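Insect group II chitinase (Ostrinia furnacalis, PDB 5Y2A) hydrolyses chitin as a family 18 glycoside hydrolase, the chain here being the second catalytic domain of this insect enzyme. Local coordinates at residues His34-Phe39 and Leu187-Leu192; Ala209-His214 and Asp322-His327; Asn229-Lys234 and Lys239-Gly244; Ala329-Val332 and Glu336-Gly339. All coordinates share one frame; numbering follows the deposited sequence.

Contact 1 of 4, residues His34-Phe39 and Leu187-Leu192; sequences HIIYAF and LDWISL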
loop_
_atom_site.group_PDB
_atom_site.type_symbol
_atom_site.label_atom_id
_atom_site.label_comp_id
_atom_site.label_asym_id
_atom_site.label_seq_id
_atom_site.Cartn_x
_atom_site.Cartn_y
_atom_site.Cartn_z
ATOM N N HIS A 34 23.768 -15.096 9.850
ATOM C CA HIS A 34 23.729 -14.488 8.532
ATOM C C HIS A 34 22.731 -13.342 8.570
ATOM O O HIS A 34 21.678 -13.456 9.201
ATOM C CB HIS A 34 23.325 -15.511 7.455
ATOM C CG HIS A 34 24.212 -16.719 7.402
ATOM N ND1 HIS A 34 24.191 -17.700 8.369
ATOM C CD2 HIS A 34 25.149 -17.098 6.501
ATOM C CE1 HIS A 34 25.081 -18.631 8.070
ATOM N NE2 HIS A 34 25.672 -18.292 6.938
ATOM N N ILE A 35 23.081 -12.228 7.931
ATOM C CA ILE A 35 22.195 -11.075 7.798
ATOM C C ILE A 35 21.921 -10.869 6.315
ATOM O O ILE A 35 22.850 -10.904 5.500
ATOM C CB ILE A 35 22.811 -9.806 8.418
ATOM C CG1 ILE A 35 23.034 -10.005 9.914
ATOM C CG2 ILE A 35 21.925 -8.578 8.163
ATOM C CD1 ILE A 35 23.789 -8.867 10.563
ATOM N N ILE A 36 20.654 -10.661 5.965
ATOM C CA ILE A 36 20.252 -10.357 4.597
ATOM C C ILE A 36 19.797 -8.904 4.570
ATOM O O ILE A 36 18.897 -8.514 5.327
ATOM C CB ILE A 36 19.118 -11.272 4.109
ATOM C CG1 ILE A 36 19.469 -12.756 4.287
ATOM C CG2 ILE A 36 18.815 -10.976 2.641
ATOM C CD1 ILE A 36 20.771 -13.177 3.676
ATOM N N TYR A 37 20.408 -8.107 3.689
ATOM C CA TYR A 37 20.051 -6.699 3.518
ATOM C C TYR A 37 18.904 -6.618 2.517
ATOM O O TYR A 37 19.109 -6.754 1.309
ATOM C CB TYR A 37 21.265 -5.896 3.055
ATOM C CG TYR A 37 21.098 -4.391 3.150
ATOM C CD1 TYR A 37 20.227 -3.711 2.304
ATOM C CD2 TYR A 37 21.828 -3.648 4.074
ATOM C CE1 TYR A 37 20.067 -2.331 2.391
ATOM C CE2 TYR A 37 21.680 -2.271 4.163
ATOM C CZ TYR A 37 20.799 -1.620 3.315
ATOM O OH TYR A 37 20.634 -0.255 3.395
ATOM N N ALA A 38 17.692 -6.367 3.014
ATOM C CA ALA A 38 16.494 -6.268 2.186
ATOM C C ALA A 38 16.116 -4.802 2.004
ATOM O O ALA A 38 16.054 -4.058 2.989
ATOM C CB ALA A 38 15.327 -7.027 2.827
ATOM N N PHE A 39 15.895 -4.368 0.756
ATOM C CA PHE A 39 16.089 -5.132 -0.481
ATOM C C PHE A 39 16.800 -4.266 -1.517
ATOM O O PHE A 39 16.574 -3.048 -1.580
ATOM C CB PHE A 39 14.756 -5.562 -1.120
ATOM C CG PHE A 39 14.055 -6.696 -0.436
ATOM C CD1 PHE A 39 14.588 -7.975 -0.450
ATOM C CD2 PHE A 39 12.824 -6.493 0.171
ATOM C CE1 PHE A 39 13.923 -9.026 0.162
ATOM C CE2 PHE A 39 12.151 -7.537 0.783
ATOM C CZ PHE A 39 12.705 -8.805 0.779
ATOM N N LEU A 187 22.122 -24.002 -3.871
ATOM C CA LEU A 187 21.996 -22.923 -2.898
ATOM C C LEU A 187 22.655 -23.303 -1.579
ATOM O O LEU A 187 22.606 -24.463 -1.160
ATOM C CB LEU A 187 20.525 -22.581 -2.657
ATOM C CG LEU A 187 19.760 -22.049 -3.865
ATOM C CD1 LEU A 187 18.281 -21.907 -3.525
ATOM C CD2 LEU A 187 20.340 -20.714 -4.324
ATOM N N ASP A 188 23.266 -22.311 -0.919
ATOM C CA ASP A 188 23.831 -22.533 0.409
ATOM C C ASP A 188 22.746 -22.723 1.460
ATOM O O ASP A 188 22.973 -23.409 2.463
ATOM C CB ASP A 188 24.749 -21.374 0.797
ATOM C CG ASP A 188 26.003 -21.315 -0.062
ATOM O OD1 ASP A 188 26.873 -22.200 0.085
ATOM O OD2 ASP A 188 26.118 -20.389 -0.884
ATOM N N TRP A 189 21.580 -22.112 1.268
ATOM C CA TRP A 189 20.410 -22.442 2.072
ATOM C C TRP A 189 19.169 -21.975 1.333
ATOM O O TRP A 189 19.232 -21.128 0.435
ATOM C CB TRP A 189 20.476 -21.839 3.488
ATOM C CG TRP A 189 20.469 -20.335 3.546
ATOM C CD1 TRP A 189 19.375 -19.518 3.620
ATOM C CD2 TRP A 189 21.615 -19.475 3.556
ATOM N NE1 TRP A 189 19.772 -18.200 3.663
ATOM C CE2 TRP A 189 21.140 -18.148 3.624
ATOM C CE3 TRP A 189 22.997 -19.699 3.503
ATOM C CZ2 TRP A 189 21.998 -17.046 3.635
ATOM C CZ3 TRP A 189 23.849 -18.604 3.515
ATOM C CH2 TRP A 189 23.345 -17.295 3.584
ATOM N N ILE A 190 18.042 -22.570 1.706
ATOM C CA ILE A 190 16.734 -22.228 1.165
ATOM C C ILE A 190 15.908 -21.691 2.322
ATOM O O ILE A 190 15.602 -22.428 3.266
ATOM C CB ILE A 190 16.054 -23.438 0.514
ATOM C CG1 ILE A 190 16.834 -23.897 -0.719
ATOM C CG2 ILE A 190 14.626 -23.121 0.149
ATOM C CD1 ILE A 190 16.414 -25.258 -1.200
ATOM N N SER A 191 15.553 -20.413 2.266
ATOM C CA SER A 191 14.736 -19.805 3.310
ATOM C C SER A 191 13.270 -19.971 2.926
ATOM O O SER A 191 12.775 -19.289 2.024
ATOM C CB SER A 191 15.095 -18.334 3.510
ATOM O OG SER A 191 16.308 -18.198 4.250
ATOM N N LEU A 192 12.577 -20.870 3.618
ATOM C CA LEU A 192 11.151 -21.059 3.385
ATOM C C LEU A 192 10.388 -19.877 3.966
ATOM O O LEU A 192 10.502 -19.588 5.160
ATOM C CB LEU A 192 10.681 -22.360 4.026
ATOM C CG LEU A 192 11.463 -23.625 3.656
ATOM C CD1 LEU A 192 10.962 -24.786 4.507
ATOM C CD2 LEU A 192 11.317 -23.935 2.170
#

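Contact 2 of 4, residues Ala209-His214 and Asp322-His327; sequences APMYVH and DFMARH. With NAG (2-acetamido-2-deoxy-beta-D-glucopyranose), chain C.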
loop_
_atom_site.group_PDB
_atom_site.type_symbol
_atom_site.label_atom_id
_atom_site.label_comp_id
_atom_site.label_asym_id
_atom_site.label_seq_id
_atom_site.Cartn_x
_atom_site.Cartn_y
_atom_site.Cartn_z
ATOM N N ALA A 209 0.771 -17.942 10.321
ATOM C CA ALA A 209 1.766 -19.003 10.144
ATOM C C ALA A 209 1.390 -20.217 10.978
ATOM O O ALA A 209 2.049 -20.540 11.974
ATOM C CB ALA A 209 3.161 -18.497 10.515
ATOM N N PRO A 210 0.346 -20.943 10.573
ATOM C CA PRO A 210 -0.022 -22.166 11.296
ATOM C C PRO A 210 1.117 -23.173 11.260
ATOM O O PRO A 210 1.809 -23.315 10.254
ATOM C CB PRO A 210 -1.251 -22.680 10.531
ATOM C CG PRO A 210 -1.717 -21.522 9.674
ATOM C CD PRO A 210 -0.476 -20.741 9.366
ATOM N N MET A 211 1.332 -23.844 12.391
ATOM C CA MET A 211 2.399 -24.833 12.493
ATOM C C MET A 211 1.947 -26.211 12.017
ATOM O O MET A 211 2.622 -26.839 11.195
ATOM C CB MET A 211 2.907 -24.908 13.934
ATOM C CG MET A 211 4.044 -25.891 14.126
ATOM S SD MET A 211 5.543 -25.352 13.287
ATOM C CE MET A 211 6.218 -26.893 12.690
ATOM N N TYR A 212 0.803 -26.682 12.519
ATOM C CA TYR A 212 0.246 -27.983 12.173
ATOM C C TYR A 212 -1.190 -27.799 11.701
ATOM O O TYR A 212 -1.786 -26.734 11.870
ATOM C CB TYR A 212 0.303 -28.953 13.368
ATOM C CG TYR A 212 1.698 -29.109 13.936
ATOM C CD1 TYR A 212 2.716 -29.662 13.169
ATOM C CD2 TYR A 212 1.999 -28.693 15.224
ATOM C CE1 TYR A 212 4.000 -29.799 13.669
ATOM C CE2 TYR A 212 3.277 -28.831 15.740
ATOM C CZ TYR A 212 4.274 -29.385 14.955
ATOM O OH TYR A 212 5.549 -29.522 15.456
ATOM N N VAL A 213 -1.742 -28.860 11.099
ATOM C CA VAL A 213 -3.128 -28.835 10.640
ATOM C C VAL A 213 -4.062 -28.544 11.807
ATOM O O VAL A 213 -3.880 -29.051 12.920
ATOM C CB VAL A 213 -3.489 -30.166 9.957
ATOM C CG1 VAL A 213 -4.988 -30.252 9.684
ATOM C CG2 VAL A 213 -2.713 -30.334 8.666
ATOM N N HIS A 214 -5.070 -27.716 11.551
ATOM C CA HIS A 214 -6.086 -27.358 12.525
ATOM C C HIS A 214 -7.419 -27.879 12.011
ATOM O O HIS A 214 -7.615 -28.012 10.800
ATOM C CB HIS A 214 -6.122 -25.827 12.727
ATOM C CG HIS A 214 -6.940 -25.372 13.896
ATOM N ND1 HIS A 214 -8.315 -25.275 13.854
ATOM C CD2 HIS A 214 -6.572 -24.967 15.135
ATOM C CE1 HIS A 214 -8.758 -24.836 15.019
ATOM N NE2 HIS A 214 -7.721 -24.639 15.813
ATOM N N ASP A 322 6.570 -15.817 21.881
ATOM C CA ASP A 322 7.781 -16.504 22.324
ATOM C C ASP A 322 7.632 -18.015 22.279
ATOM O O ASP A 322 8.546 -18.724 21.846
ATOM C CB ASP A 322 8.141 -16.067 23.743
ATOM C CG ASP A 322 9.327 -15.157 23.777
ATOM O OD1 ASP A 322 10.017 -15.081 22.743
ATOM O OD2 ASP A 322 9.581 -14.528 24.826
ATOM N N PHE A 323 6.480 -18.532 22.718
ATOM C CA PHE A 323 6.309 -19.977 22.799
ATOM C C PHE A 323 6.280 -20.614 21.417
ATOM O O PHE A 323 6.844 -21.694 21.219
ATOM C CB PHE A 323 5.036 -20.314 23.575
ATOM C CG PHE A 323 5.146 -20.044 25.042
ATOM C CD1 PHE A 323 5.766 -20.955 25.882
ATOM C CD2 PHE A 323 4.659 -18.863 25.579
ATOM C CE1 PHE A 323 5.882 -20.700 27.236
ATOM C CE2 PHE A 323 4.772 -18.603 26.931
ATOM C CZ PHE A 323 5.384 -19.528 27.763
ATOM N N MET A 324 5.621 -19.977 20.449
ATOM C CA MET A 324 5.606 -20.572 19.119
ATOM C C MET A 324 6.933 -20.372 18.400
ATOM O O MET A 324 7.362 -21.259 17.650
ATOM C CB MET A 324 4.451 -20.022 18.279
ATOM C CG MET A 324 4.326 -20.718 16.918
ATOM S SD MET A 324 4.217 -22.524 17.045
ATOM C CE MET A 324 2.448 -22.751 17.273
ATOM N N ALA A 325 7.599 -19.232 18.617
ATOM C CA ALA A 325 8.950 -19.060 18.090
ATOM C C ALA A 325 9.886 -20.129 18.641
ATOM O O ALA A 325 10.686 -20.708 17.895
ATOM C CB ALA A 325 9.476 -17.659 18.418
ATOM N N ARG A 326 9.782 -20.426 19.939
ATOM C CA ARG A 326 10.579 -21.505 20.517
ATOM C C ARG A 326 10.242 -22.838 19.867
ATOM O O ARG A 326 11.138 -23.589 19.459
ATOM C CB ARG A 326 10.346 -21.589 22.025
ATOM C CG ARG A 326 11.240 -22.616 22.727
ATOM C CD ARG A 326 10.900 -22.731 24.211
ATOM N NE ARG A 326 9.597 -23.360 24.418
ATOM C CZ ARG A 326 9.001 -23.490 25.602
ATOM N NH1 ARG A 326 9.587 -23.033 26.701
ATOM N NH2 ARG A 326 7.818 -24.082 25.688
ATOM N N HIS A 327 8.947 -23.147 19.750
ATOM C CA HIS A 327 8.560 -24.433 19.182
ATOM C C HIS A 327 9.086 -24.595 17.763
ATOM O O HIS A 327 9.565 -25.672 17.390
ATOM C CB HIS A 327 7.042 -24.599 19.179
ATOM C CG HIS A 327 6.599 -25.903 18.594
ATOM N ND1 HIS A 327 6.670 -27.089 19.291
ATOM C CD2 HIS A 327 6.136 -26.220 17.361
ATOM C CE1 HIS A 327 6.240 -28.076 18.525
ATOM N NE2 HIS A 327 5.915 -27.577 17.347
HETATM C C1 NAG C . 3.816 -33.200 10.119
HETATM C C2 NAG C . 2.930 -33.945 11.107
HETATM C C3 NAG C . 3.189 -35.452 11.025
HETATM C C4 NAG C . 3.102 -35.956 9.587
HETATM C C5 NAG C . 3.945 -35.082 8.663
HETATM C C6 NAG C . 3.775 -35.424 7.199
HETATM C C7 NAG C . 2.131 -33.056 13.249
HETATM C C8 NAG C . 2.502 -32.672 14.650
HETATM N N2 NAG C . 3.132 -33.482 12.471
HETATM O O3 NAG C . 2.238 -36.107 11.857
HETATM O O4 NAG C . 3.674 -37.257 9.482
HETATM O O5 NAG C . 3.594 -33.699 8.816
HETATM O O6 NAG C . 2.480 -35.077 6.725
HETATM O O7 NAG C . 0.981 -32.972 12.837
#

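Contact 3 of 4, residues Asn229-Lys234 and Lys239-Gly244; sequences NYWINK and KKLVVG. With NAG (2-acetamido-2-deoxy-beta-D-glucopyranose), chain C.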
loop_
_atom_site.group_PDB
_atom_site.type_symbol
_atom_site.label_atom_id
_atom_site.label_comp_id
_atom_site.label_asym_id
_atom_site.label_seq_id
_atom_site.Cartn_x
_atom_site.Cartn_y
_atom_site.Cartn_z
ATOM N N ASN A 229 7.840 -30.622 5.051
ATOM C CA ASN A 229 7.856 -31.991 4.552
ATOM C C ASN A 229 7.668 -32.041 3.043
ATOM O O ASN A 229 8.243 -32.910 2.375
ATOM C CB ASN A 229 6.794 -32.818 5.273
ATOM C CG ASN A 229 7.241 -33.236 6.652
ATOM O OD1 ASN A 229 8.078 -34.125 6.797
ATOM N ND2 ASN A 229 6.698 -32.588 7.679
ATOM N N TYR A 230 6.900 -31.104 2.482
ATOM C CA TYR A 230 6.723 -31.080 1.034
ATOM C C TYR A 230 8.036 -30.772 0.322
ATOM O O TYR A 230 8.374 -31.423 -0.673
ATOM C CB TYR A 230 5.653 -30.058 0.649
ATOM C CG TYR A 230 5.139 -30.221 -0.765
ATOM C CD1 TYR A 230 4.418 -31.353 -1.138
ATOM C CD2 TYR A 230 5.384 -29.248 -1.732
ATOM C CE1 TYR A 230 3.946 -31.507 -2.432
ATOM C CE2 TYR A 230 4.915 -29.394 -3.029
ATOM C CZ TYR A 230 4.195 -30.526 -3.371
ATOM O OH TYR A 230 3.726 -30.675 -4.657
ATOM N N TRP A 231 8.795 -29.791 0.820
ATOM C CA TRP A 231 10.106 -29.508 0.241
ATOM C C TRP A 231 11.029 -30.716 0.348
ATOM O O TRP A 231 11.747 -31.046 -0.606
ATOM C CB TRP A 231 10.736 -28.293 0.922
ATOM C CG TRP A 231 10.299 -27.013 0.306
ATOM C CD1 TRP A 231 9.184 -26.292 0.615
ATOM C CD2 TRP A 231 10.946 -26.319 -0.760
ATOM N NE1 TRP A 231 9.111 -25.176 -0.182
ATOM C CE2 TRP A 231 10.175 -25.176 -1.042
ATOM C CE3 TRP A 231 12.102 -26.556 -1.511
ATOM C CZ2 TRP A 231 10.520 -24.273 -2.043
ATOM C CZ3 TRP A 231 12.450 -25.648 -2.494
ATOM C CH2 TRP A 231 11.662 -24.520 -2.750
ATOM N N ILE A 232 11.021 -31.388 1.500
ATOM C CA ILE A 232 11.844 -32.584 1.672
ATOM C C ILE A 232 11.432 -33.658 0.670
ATOM O O ILE A 232 12.272 -34.252 -0.014
ATOM C CB ILE A 232 11.743 -33.105 3.118
ATOM C CG1 ILE A 232 12.296 -32.076 4.106
ATOM C CG2 ILE A 232 12.474 -34.443 3.255
ATOM C CD1 ILE A 232 12.086 -32.452 5.569
ATOM N N ASN A 233 10.127 -33.913 0.564
ATOM C CA ASN A 233 9.629 -34.928 -0.357
ATOM C C ASN A 233 9.854 -34.555 -1.811
ATOM O O ASN A 233 9.897 -35.448 -2.663
ATOM C CB ASN A 233 8.148 -35.178 -0.106
ATOM C CG ASN A 233 7.893 -35.782 1.251
ATOM O OD1 ASN A 233 8.796 -36.352 1.858
ATOM N ND2 ASN A 233 6.664 -35.663 1.734
ATOM N N LYS A 234 9.972 -33.266 -2.121
ATOM C CA LYS A 234 10.320 -32.837 -3.468
ATOM C C LYS A 234 11.810 -32.954 -3.756
ATOM O O LYS A 234 12.230 -32.640 -4.875
ATOM C CB LYS A 234 9.860 -31.398 -3.712
ATOM C CG LYS A 234 8.358 -31.254 -3.843
ATOM C CD LYS A 234 7.927 -31.497 -5.271
ATOM C CE LYS A 234 7.133 -30.333 -5.813
ATOM N NZ LYS A 234 7.090 -30.355 -7.299
ATOM N N LYS A 239 19.311 -30.161 5.542
ATOM C CA LYS A 239 20.223 -29.150 6.065
ATOM C C LYS A 239 20.193 -27.845 5.271
ATOM O O LYS A 239 20.768 -26.852 5.722
ATOM C CB LYS A 239 21.675 -29.665 6.188
ATOM C CG LYS A 239 21.851 -30.725 7.285
ATOM C CD LYS A 239 21.295 -30.218 8.610
ATOM C CE LYS A 239 22.029 -29.027 9.217
ATOM N NZ LYS A 239 21.538 -28.743 10.605
ATOM N N LYS A 240 19.665 -27.867 4.036
ATOM C CA LYS A 240 19.538 -26.621 3.282
ATOM C C LYS A 240 18.284 -25.830 3.645
ATOM O O LYS A 240 18.202 -24.640 3.318
ATOM C CB LYS A 240 19.514 -26.893 1.764
ATOM C CG LYS A 240 20.816 -27.442 1.177
ATOM C CD LYS A 240 21.962 -26.466 1.341
ATOM C CE LYS A 240 23.237 -27.026 0.724
ATOM N NZ LYS A 240 23.142 -27.113 -0.753
ATOM N N LEU A 241 17.317 -26.449 4.327
ATOM C CA LEU A 241 16.044 -25.789 4.583
ATOM C C LEU A 241 16.130 -24.926 5.835
ATOM O O LEU A 241 16.509 -25.399 6.907
ATOM C CB LEU A 241 14.922 -26.814 4.724
ATOM C CG LEU A 241 14.628 -27.607 3.448
ATOM C CD1 LEU A 241 13.522 -28.628 3.693
ATOM C CD2 LEU A 241 14.261 -26.652 2.309
ATOM N N VAL A 242 15.755 -23.661 5.697
ATOM C CA VAL A 242 15.746 -22.711 6.802
ATOM C C VAL A 242 14.308 -22.233 6.972
ATOM O O VAL A 242 13.709 -21.708 6.025
ATOM C CB VAL A 242 16.713 -21.544 6.538
ATOM C CG1 VAL A 242 16.564 -20.457 7.603
ATOM C CG2 VAL A 242 18.151 -22.064 6.494
ATOM N N VAL A 243 13.754 -22.415 8.168
ATOM C CA VAL A 243 12.326 -22.199 8.394
ATOM C C VAL A 243 12.096 -20.767 8.869
ATOM O O VAL A 243 12.554 -20.377 9.948
ATOM C CB VAL A 243 11.765 -23.212 9.401
ATOM C CG1 VAL A 243 10.320 -22.877 9.744
ATOM C CG2 VAL A 243 11.865 -24.622 8.828
ATOM N N GLY A 244 11.376 -19.988 8.064
ATOM C CA GLY A 244 11.084 -18.616 8.432
ATOM C C GLY A 244 10.059 -18.516 9.547
ATOM O O GLY A 244 9.130 -19.319 9.658
HETATM C C1 NAG C . 3.816 -33.200 10.119
HETATM C C2 NAG C . 2.930 -33.945 11.107
HETATM C C3 NAG C . 3.189 -35.452 11.025
HETATM C C4 NAG C . 3.102 -35.956 9.587
HETATM C C5 NAG C . 3.945 -35.082 8.663
HETATM C C6 NAG C . 3.775 -35.424 7.199
HETATM C C7 NAG C . 2.131 -33.056 13.249
HETATM C C8 NAG C . 2.502 -32.672 14.650
HETATM N N2 NAG C . 3.132 -33.482 12.471
HETATM O O3 NAG C . 2.238 -36.107 11.857
HETATM O O4 NAG C . 3.674 -37.257 9.482
HETATM O O5 NAG C . 3.594 -33.699 8.816
HETATM O O6 NAG C . 2.480 -35.077 6.725
HETATM O O7 NAG C . 0.981 -32.972 12.837
#

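Contact 4 of 4, residues Ala329-Val332 and Glu336-Gly339; sequences AEYV and ELGG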
loop_
_atom_site.group_PDB
_atom_site.type_symbol
_atom_site.label_atom_id
_atom_site.label_comp_id
_atom_site.label_asym_id
_atom_site.label_seq_id
_atom_site.Cartn_x
_atom_site.Cartn_y
_atom_site.Cartn_z
ATOM N N ALA A 329 11.678 -23.240 16.377
ATOM C CA ALA A 329 13.113 -23.479 16.432
ATOM C C ALA A 329 13.412 -24.898 16.902
ATOM O O ALA A 329 14.332 -25.543 16.391
ATOM C CB ALA A 329 13.778 -22.450 17.349
ATOM N N GLU A 330 12.644 -25.401 17.872
ATOM C CA GLU A 330 12.844 -26.776 18.317
ATOM C C GLU A 330 12.426 -27.772 17.246
ATOM O O GLU A 330 13.045 -28.836 17.114
ATOM C CB GLU A 330 12.086 -27.017 19.628
ATOM C CG GLU A 330 12.681 -26.229 20.780
ATOM C CD GLU A 330 12.055 -26.533 22.130
ATOM O OE1 GLU A 330 10.865 -26.912 22.184
ATOM O OE2 GLU A 330 12.764 -26.366 23.142
ATOM N N TYR A 331 11.399 -27.433 16.461
ATOM C CA TYR A 331 11.036 -28.233 15.293
ATOM C C TYR A 331 12.196 -28.327 14.310
ATOM O O TYR A 331 12.492 -29.405 13.779
ATOM C CB TYR A 331 9.811 -27.618 14.622
ATOM C CG TYR A 331 9.373 -28.271 13.331
ATOM C CD1 TYR A 331 8.497 -29.348 13.340
ATOM C CD2 TYR A 331 9.802 -27.788 12.104
ATOM C CE1 TYR A 331 8.069 -29.931 12.161
ATOM C CE2 TYR A 331 9.384 -28.371 10.917
ATOM C CZ TYR A 331 8.515 -29.444 10.956
ATOM O OH TYR A 331 8.086 -30.032 9.786
ATOM N N VAL A 332 12.838 -27.189 14.028
ATOM C CA VAL A 332 14.017 -27.168 13.163
ATOM C C VAL A 332 15.091 -28.110 13.691
ATOM O O VAL A 332 15.705 -28.870 12.933
ATOM C CB VAL A 332 14.548 -25.727 13.037
ATOM C CG1 VAL A 332 16.001 -25.728 12.553
ATOM C CG2 VAL A 332 13.653 -24.920 12.090
ATOM N N GLU A 336 16.230 -31.747 12.175
ATOM C CA GLU A 336 17.606 -31.643 11.683
ATOM C C GLU A 336 17.685 -30.812 10.400
ATOM O O GLU A 336 18.328 -31.191 9.418
ATOM C CB GLU A 336 18.216 -33.036 11.488
ATOM C CG GLU A 336 18.170 -33.882 12.759
ATOM C CD GLU A 336 18.677 -35.298 12.552
ATOM O OE1 GLU A 336 19.550 -35.734 13.329
ATOM O OE2 GLU A 336 18.194 -35.977 11.620
ATOM N N LEU A 337 17.044 -29.647 10.428
ATOM C CA LEU A 337 17.017 -28.759 9.278
ATOM C C LEU A 337 18.232 -27.833 9.330
ATOM O O LEU A 337 19.105 -27.972 10.188
ATOM C CB LEU A 337 15.702 -27.982 9.245
ATOM C CG LEU A 337 14.448 -28.860 9.273
ATOM C CD1 LEU A 337 13.183 -28.008 9.249
ATOM C CD2 LEU A 337 14.459 -29.852 8.113
ATOM N N GLY A 338 18.294 -26.867 8.409
ATOM C CA GLY A 338 19.448 -25.981 8.342
ATOM C C GLY A 338 19.428 -24.835 9.330
ATOM O O GLY A 338 20.487 -24.313 9.698
ATOM N N GLY A 339 18.248 -24.407 9.757
ATOM C CA GLY A 339 18.171 -23.328 10.725
ATOM C C GLY A 339 16.828 -22.623 10.643
ATOM O O GLY A 339 15.870 -23.145 10.070
#

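Contact 1 of 4, residues His34-Phe39 and Leu187-Leu192
His34, Ile36 and Trp189 form a buried side-chain contact across the inside of the barrel. Their strands, 34-42 and 189-192, are not neighbours. CA of His34 and CA of Trp189 are 10.8 Å apart, and no hydrogen bond joins the two segments. The indole spans most of this gap. CG of Trp189 lies between its backbone N and carbonyl carbon (chi1 64°), which sends the six-membered ring toward the strand across. There CH2 meets CD2 of His34 at 3.4 Å. The imidazole and the six-membered ring meet at a slant, with planes at 59° and centroids 4.6 Å apart. Ile36 comes to the rim of the indole, where its CD1 is 4.1 Å from Trp189 CZ2. Ser191 OG also lies at the indole edge, in its plane. Lys4 of strand 4-10, Ser164 and Val242 line the indole as well. Replacing Trp189 by an alanine would probably open a gap between the strands and leave the His34 ring and Ile36 CD1 without their partner. Strands 34-42 and 189-192 are the second and sixth of the eight parallel barrel strands, so large inward side chains meeting across the core fit the TIM barrel of family 18.

Contact 2 of 4, residues Ala209-His214 and Asp322-His327
Met211 and Tyr212 carry the loop side of this contact and meet helix 322-334. Met211 comes first. Its CB packs on CE of Met324 at 4.0 Å. Its CG is anti to the backbone N (chi1 -179°), which brings it to the rim of the His327 ring, 3.9 Å from CD2. The sulfur stays at the same ring's edge, with SD 5.2 Å from the centroid. Tyr212 follows, and its ring is held on both faces. Met211 CG lies against one face, and C8, the acetamide methyl of the NAG, lies 3.3 Å above the other. Tyr212 CD1 and CE1 are each 3.4 Å from C8 of the NAG. At its far end Tyr212 OH makes a hydrogen bond to His327 NE2 of 2.7 Å. Each partner lies near the other's ring plane, yet the planes stand at 79°, so the rings meet rim to rim without stacking. Putting a phenylalanine at Tyr212 would probably leave His327 NE2 without this partner and the ring edge untied from the helix. Asn225, part of the same glycan pocket, begins an Asn-X-Thr sequon, so the sugar is probably N-linked. The short phenol-imidazole bond can be donated from either side, and this polar link ties the sugar-covering ring to the helix.

Contact 3 of 4, residues Asn229-Lys234 and Lys239-Gly244
The Trp231 indole turns away from Leu241, whose CD2 approaches it at a slant. The indole instead meets the ring of Tyr178, with planes at about 40°, and touches Leu192 of strand 189-192. The other flat group, the Tyr230 ring, has CG of Lys234 4.0 Å above one face, and it also meets the ring of Phe226. This is a helix-to-strand step of the TIM barrel. Helix 224-233 lies outside, and the short connection after it leads into barrel strand 241-254. The CA atoms of Trp231 and Leu241 are 8.2 Å apart, and no hydrogen bond crosses between the segments. Contact is apolar and centred on Leu241. Its CG is anti to the carbonyl carbon (chi1 -65°), and its two methyls extend toward the helix. CD1 is the main point of touch. It rests 3.9 Å from CB of Trp231, while CD2 is 4.1 Å from the same carbon. On the far side of the helix, Asn229 faces the bound sugar, with ND2 3.5 Å from O5 of the NAG. The same ND2 is hydrogen-bonded to the backbone O of Asn225, which would hold the amide beside the sugar. Ile232 and Leu241 cross aslant, and their nearest atoms are CG1 of Ile232 and CD1 of Leu241, 3.7 Å apart.

Contact 4 of 4, residues Ala329-Val332 and Glu336-Gly339
Leu337 N donates to Val332 O at 2.9 Å. The bond is almost straight, at 178° through the hydrogen, and reaches the oxygen in the carbonyl plane. It belongs to a Schellman motif that closes helix 322-334. Glu336 makes the reversal with a positive phi of 58°. The turn brings Leu337 back beside Val332, and CG1 of Val332 packs 4.0 Å from CB of Leu337. Such an apolar contact commonly accompanies a Schellman motif. Further out, Leu337 CD1 lies 4.2 Å from CE2 of Tyr331, whose OH is hydrogen-bonded to Asn225 OD1. Both Val332 methyls close on the carbonyl of Gly339, with CG2 3.5 Å from its O. Gly339 has a phi of 156°, where a CB would clash with the preceding carbonyl oxygen. Around this turn, Val332 touches Leu370 of helix 361-371 and Val243 of strand 241-254. Gly338 makes backbone bonds with Lys4 and Leu241, between two barrel strands.

Contact 1 crosses the barrel interior, while contacts 3 and 4 lie outside the strands, where outer helices meet them, with centres about 10 Å apart. Strand 189-192 joins contacts 1 and 3 by backbone pairing, with Ile190 O 2.7 Å from Val242 N. Contact 3 meets contact 4 the same way, Leu241 O lying 2.8 Å from Gly338 N. Lys239 NZ adds a probable hydrogen bond to Leu337 O. Contacts 2 and 4 share helix 322-334, and Met211 CE packs 3.4 Å from Tyr331 CD1. Contacts 2 and 3 do not touch each other, but Tyr212 and Asn229 both border the same NAG. This sugar is probably a surface glycan rather than substrate.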